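Local coordinates for uncharacterized protein (Leishmania major, PDB 2B4W) that is of unknown function but appears to be a five-bladed beta-propeller, as in the glycoside hydrolases of the beta-fructosidase clan, at residues Arg127-Met132 with Glu173-Ala178; Tyr224-Phe229 with Asp262-Ser267. All blocks are in the same frame, centred on the assembly; numbering follows the deposited sequence.

Interaction 1 (Arg127-Met132 with Glu173-Ala178); sequences RGPGCM and EVIAKA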
loop_
_atom_site.group_PDB
_atom_site.type_symbol
_atom_site.label_atom_id
_atom_site.label_comp_id
_atom_site.label_asym_id
_atom_site.label_seq_id
_atom_site.Cartn_x
_atom_site.Cartn_y
_atom_site.Cartn_z
ATOM N N ARG A 127 -1.223 -4.260 -17.333
ATOM C CA ARG A 127 -0.022 -4.375 -16.534
ATOM C C ARG A 127 0.980 -3.269 -16.830
ATOM O O ARG A 127 0.894 -2.558 -17.820
ATOM C CB ARG A 127 0.664 -5.730 -16.784
ATOM C CG ARG A 127 1.062 -5.877 -18.260
ATOM C CD ARG A 127 2.523 -6.278 -18.314
ATOM N NE ARG A 127 2.962 -6.769 -19.603
ATOM C CZ ARG A 127 3.783 -6.205 -20.470
ATOM N NH1 ARG A 127 4.366 -5.028 -20.278
ATOM N NH2 ARG A 127 4.039 -6.859 -21.606
ATOM N N GLY A 128 1.959 -3.140 -15.934
ATOM C CA GLY A 128 3.007 -2.149 -16.106
ATOM C C GLY A 128 4.164 -2.690 -16.932
ATOM O O GLY A 128 4.100 -3.803 -17.446
ATOM N N PRO A 129 5.202 -1.873 -17.056
ATOM C CA PRO A 129 6.419 -2.242 -17.768
ATOM C C PRO A 129 7.235 -3.319 -17.073
ATOM O O PRO A 129 7.205 -3.514 -15.868
ATOM C CB PRO A 129 7.243 -0.951 -17.775
ATOM C CG PRO A 129 6.684 -0.121 -16.676
ATOM C CD PRO A 129 5.235 -0.499 -16.534
ATOM N N GLY A 130 8.012 -4.060 -17.864
ATOM C CA GLY A 130 8.837 -5.109 -17.286
ATOM C C GLY A 130 9.773 -4.556 -16.237
ATOM O O GLY A 130 10.203 -3.409 -16.342
ATOM N N CYS A 131 10.051 -5.381 -15.237
ATOM C CA CYS A 131 10.881 -5.018 -14.107
ATOM C C CYS A 131 10.509 -3.673 -13.481
ATOM O O CYS A 131 11.347 -2.815 -13.196
ATOM C CB CYS A 131 12.357 -5.028 -14.535
ATOM S SG CYS A 131 12.955 -6.681 -14.958
HETATM N N MSE A 132 9.218 -3.488 -13.209
HETATM C CA MSE A 132 8.730 -2.346 -12.453
HETATM C C MSE A 132 7.644 -2.823 -11.481
HETATM O O MSE A 132 6.775 -3.636 -11.814
HETATM C CB MSE A 132 8.168 -1.230 -13.341
HETATM C CG MSE A 132 7.727 -0.025 -12.551
HETATM SE SE MSE A 132 6.916 1.472 -13.351
HETATM C CE MSE A 132 8.543 2.055 -14.205
ATOM N N GLU A 173 3.432 1.281 -21.386
ATOM C CA GLU A 173 4.135 2.426 -21.952
ATOM C C GLU A 173 3.842 3.734 -21.240
ATOM O O GLU A 173 4.770 4.410 -20.790
ATOM C CB GLU A 173 3.755 2.543 -23.433
ATOM C CG GLU A 173 4.009 1.254 -24.198
ATOM C CD GLU A 173 2.874 0.258 -24.150
ATOM O OE1 GLU A 173 1.830 0.510 -23.509
ATOM O OE2 GLU A 173 3.028 -0.817 -24.778
ATOM N N VAL A 174 2.576 4.124 -21.141
ATOM C CA VAL A 174 2.282 5.405 -20.486
ATOM C C VAL A 174 2.786 5.413 -19.050
ATOM O O VAL A 174 3.246 6.414 -18.495
ATOM C CB VAL A 174 0.778 5.734 -20.534
ATOM C CG1 VAL A 174 0.277 5.728 -21.975
ATOM C CG2 VAL A 174 -0.047 4.769 -19.704
ATOM N N ILE A 175 2.725 4.256 -18.409
ATOM C CA ILE A 175 3.231 4.110 -17.052
ATOM C C ILE A 175 4.696 4.511 -17.029
ATOM O O ILE A 175 5.115 5.433 -16.340
ATOM C CB ILE A 175 3.005 2.655 -16.580
ATOM C CG1 ILE A 175 1.525 2.362 -16.296
ATOM C CG2 ILE A 175 3.909 2.349 -15.408
ATOM C CD1 ILE A 175 1.182 1.004 -15.773
ATOM N N ALA A 176 5.484 3.809 -17.829
ATOM C CA ALA A 176 6.906 4.035 -17.994
ATOM C C ALA A 176 7.280 5.480 -18.279
ATOM O O ALA A 176 8.296 5.987 -17.801
ATOM C CB ALA A 176 7.392 3.154 -19.147
ATOM N N LYS A 177 6.477 6.171 -19.083
ATOM C CA LYS A 177 6.847 7.530 -19.465
ATOM C C LYS A 177 6.361 8.565 -18.464
ATOM O O LYS A 177 6.528 9.775 -18.672
ATOM N N ALA A 178 5.745 8.100 -17.374
ATOM C CA ALA A 178 5.266 9.076 -16.389
ATOM C C ALA A 178 6.434 9.929 -15.897
ATOM O O ALA A 178 7.466 9.357 -15.528
ATOM C CB ALA A 178 4.551 8.388 -15.244
#
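Ile175, on the short helix 172-176, is the bump of this contact, and the curve of segment 127-132 made by Gly128, Pro129 and the selenomethionine Met132 is the hollow that takes it. The two branches of Ile175 reach different parts of that hollow. CG2 points into the notch between the proline ring and the selenium: Pro129 CD lies 3.3 Å from Ile175 CG2, closer than usual for two carbons, and Met132 SE is 3.7 Å from the same methyl. The other branch turns away from the ring, and Ile175 CD1 rests 3.7 Å from Gly128 CA and also meets the carbonyl oxygen of Arg127. CG1 is anti to the carbonyl carbon (chi1 -72°), which leaves CG2 anti to the backbone N and spreads the two arms over the loop. In the apparent propeller, this loop leads from the last strand of one blade, 121-127, to the first strand of the next, 136-139, while the helix belongs to the connection between strands 159-164 and 180-181 of that second blade. Met132 runs extended as far as its selenium (chi1 and chi2 both -177°) and bends only at the terminal methyl, and Pro151 packs on the Met132 side chain too. At the more exposed side Ala176 CB touches the tip of the proline, 4.2 Å from Pro129 CG. Behind the notch, Arg127 folds back on its own loop: NH1 gives a nearly straight 3.1 Å hydrogen bond to Gly128 O, with that oxygen close to the guanidinium plane. Ile135 and Leu170 border Ile175 as well.

Interaction 2 (Tyr224-Phe229 with Asp262-Ser267); sequences YVNYAF and DCVFAS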
loop_
_atom_site.group_PDB
_atom_site.type_symbol
_atom_site.label_atom_id
_atom_site.label_comp_id
_atom_site.label_asym_id
_atom_site.label_seq_id
_atom_site.Cartn_x
_atom_site.Cartn_y
_atom_site.Cartn_z
ATOM N N TYR A 224 13.270 0.621 5.958
ATOM C CA TYR A 224 11.993 0.978 5.337
ATOM C C TYR A 224 11.117 1.625 6.410
ATOM O O TYR A 224 10.793 1.017 7.439
ATOM C CB TYR A 224 11.286 -0.213 4.702
ATOM C CG TYR A 224 11.774 -0.707 3.364
ATOM C CD1 TYR A 224 13.104 -1.076 3.162
ATOM C CD2 TYR A 224 10.912 -0.823 2.280
ATOM C CE1 TYR A 224 13.549 -1.532 1.931
ATOM C CE2 TYR A 224 11.344 -1.279 1.045
ATOM C CZ TYR A 224 12.671 -1.631 0.874
ATOM O OH TYR A 224 13.115 -2.085 -0.350
ATOM N N VAL A 225 10.727 2.883 6.187
ATOM C CA VAL A 225 9.790 3.506 7.113
ATOM C C VAL A 225 8.482 3.865 6.419
ATOM O O VAL A 225 8.356 3.962 5.213
ATOM C CB VAL A 225 10.334 4.776 7.788
ATOM C CG1 VAL A 225 11.793 4.590 8.169
ATOM C CG2 VAL A 225 10.146 5.972 6.873
ATOM N N ASN A 226 7.447 4.056 7.239
ATOM C CA ASN A 226 6.153 4.414 6.675
ATOM C C ASN A 226 6.201 5.915 6.400
ATOM O O ASN A 226 6.636 6.660 7.284
ATOM C CB ASN A 226 5.019 4.096 7.620
ATOM C CG ASN A 226 4.827 2.670 8.040
ATOM O OD1 ASN A 226 4.591 2.406 9.222
ATOM N ND2 ASN A 226 4.874 1.712 7.136
ATOM N N TYR A 227 5.776 6.318 5.220
ATOM C CA TYR A 227 5.943 7.680 4.735
ATOM C C TYR A 227 4.677 8.298 4.179
ATOM O O TYR A 227 3.862 7.650 3.528
ATOM C CB TYR A 227 7.030 7.640 3.652
ATOM C CG TYR A 227 7.768 8.917 3.379
ATOM C CD1 TYR A 227 8.711 9.417 4.267
ATOM C CD2 TYR A 227 7.529 9.627 2.213
ATOM C CE1 TYR A 227 9.373 10.593 3.981
ATOM C CE2 TYR A 227 8.182 10.799 1.922
ATOM C CZ TYR A 227 9.110 11.274 2.825
ATOM O OH TYR A 227 9.769 12.444 2.537
ATOM N N ALA A 228 4.461 9.596 4.428
ATOM C CA ALA A 228 3.306 10.283 3.848
ATOM C C ALA A 228 3.762 11.572 3.188
ATOM O O ALA A 228 4.746 12.166 3.631
ATOM C CB ALA A 228 2.239 10.611 4.883
ATOM N N PHE A 229 3.063 12.007 2.157
ATOM C CA PHE A 229 3.204 13.308 1.554
ATOM C C PHE A 229 1.908 13.676 0.831
ATOM O O PHE A 229 1.032 12.837 0.612
ATOM C CB PHE A 229 4.380 13.366 0.570
ATOM C CG PHE A 229 4.268 12.335 -0.539
ATOM C CD1 PHE A 229 4.785 11.062 -0.336
ATOM C CD2 PHE A 229 3.655 12.619 -1.740
ATOM C CE1 PHE A 229 4.668 10.115 -1.335
ATOM C CE2 PHE A 229 3.517 11.676 -2.736
ATOM C CZ PHE A 229 4.053 10.421 -2.515
ATOM N N ASP A 262 14.743 -3.197 10.523
ATOM C CA ASP A 262 14.246 -1.837 10.562
ATOM C C ASP A 262 13.402 -1.494 9.335
ATOM O O ASP A 262 13.493 -0.360 8.857
ATOM C CB ASP A 262 15.419 -0.852 10.681
ATOM C CG ASP A 262 14.955 0.456 11.302
ATOM O OD1 ASP A 262 13.759 0.562 11.669
ATOM O OD2 ASP A 262 15.794 1.375 11.400
ATOM N N CYS A 263 12.628 -2.462 8.874
ATOM C CA CYS A 263 11.762 -2.386 7.715
ATOM C C CYS A 263 10.262 -2.439 7.990
ATOM O O CYS A 263 9.809 -3.413 8.579
ATOM C CB CYS A 263 12.078 -3.561 6.769
ATOM S SG CYS A 263 10.998 -3.688 5.313
ATOM N N VAL A 264 9.472 -1.449 7.560
ATOM C CA VAL A 264 8.022 -1.561 7.499
ATOM C C VAL A 264 7.528 -1.057 6.136
ATOM O O VAL A 264 8.013 -0.060 5.631
ATOM C CB VAL A 264 7.233 -0.784 8.562
ATOM C CG1 VAL A 264 7.293 -1.485 9.913
ATOM C CG2 VAL A 264 7.753 0.642 8.613
ATOM N N PHE A 265 6.566 -1.761 5.560
ATOM C CA PHE A 265 6.152 -1.443 4.189
ATOM C C PHE A 265 4.656 -1.187 4.176
ATOM O O PHE A 265 3.908 -2.157 4.358
ATOM C CB PHE A 265 6.565 -2.654 3.362
ATOM C CG PHE A 265 6.205 -2.643 1.896
ATOM C CD1 PHE A 265 4.949 -3.073 1.486
ATOM C CD2 PHE A 265 7.119 -2.219 0.947
ATOM C CE1 PHE A 265 4.621 -3.070 0.148
ATOM C CE2 PHE A 265 6.787 -2.216 -0.403
ATOM C CZ PHE A 265 5.536 -2.641 -0.810
ATOM N N ALA A 266 4.305 0.069 4.001
ATOM C CA ALA A 266 2.966 0.607 4.155
ATOM C C ALA A 266 1.904 -0.141 3.372
ATOM O O ALA A 266 2.077 -0.513 2.207
ATOM C CB ALA A 266 2.944 2.088 3.737
ATOM N N SER A 267 0.773 -0.373 4.021
ATOM C CA SER A 267 -0.382 -0.975 3.353
ATOM C C SER A 267 -1.410 0.099 2.992
ATOM O O SER A 267 -1.786 0.263 1.839
ATOM C CB SER A 267 -1.010 -2.052 4.230
ATOM O OG SER A 267 -0.059 -3.054 4.543
HETATM O O HOH W 1 11.302 1.022 9.955
HETATM O O HOH W 2 6.617 1.863 4.864
#
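Tyr224 and Cys263 form a single parallel bridge where two strands, inclined by 30°, come together: Tyr224 N donates to Asp262 O (3.1 Å), and Val264 N donates to Tyr224 O (2.8 Å) from above the carbonyl plane. Cys263 SG then approaches the tyrosine ring obliquely, 3.5 Å from Tyr224 CB and 4.2 Å from the ring centroid, a sulfur-aromatic contact. Further on, Tyr224 CD2 meets the edge of the Phe265 ring, near its plane. The phenol OH is bonded to Trp189, and His208 lies nearly parallel to the tyrosine ring. In the apparent propeller, strand 223-231 belongs to one blade and strand 264-271 opens the next, so the bridge joins neighbouring blades before their strands diverge. In the widening gap Asn226 crosses Val264 at about a right angle, its amide laid against one methyl, with ND2 3.4 Å from Val264 CG2. A water between the strands accepts from Asn226 ND2 (2.9 Å) and lies close to Val225 O and Val264 O. Ser281 and Tyr250 bind the two ends of that amide. A second water sits between Tyr224 O (2.6 Å) and Asp262 OD1 (3.0 Å); the carboxylate also forms a salt bridge with Lys5.

Overall arrangement
Interaction 1 closes before interaction 2 opens along the chain; their centres are 23 Å apart, and their nearest atoms about 11 Å. They share no strand or sheet. Interaction 1 sits peripherally, about 18 Å from the centre of the chain, between sheets 84-127 and 136-181, whereas interaction 2 is buried, about 9 Å from that centre, between sheet 188-245 and strand 264-271. Counted as blades of the apparent five-bladed propeller, they therefore mark two different blade junctions, one through apolar packing and the other through backbone bonding. Strand 264-271 leads through 277-283 to 287-293, which pairs antiparallel with the early strand 16-23, consistent with the ring being closed by both ends of the chain.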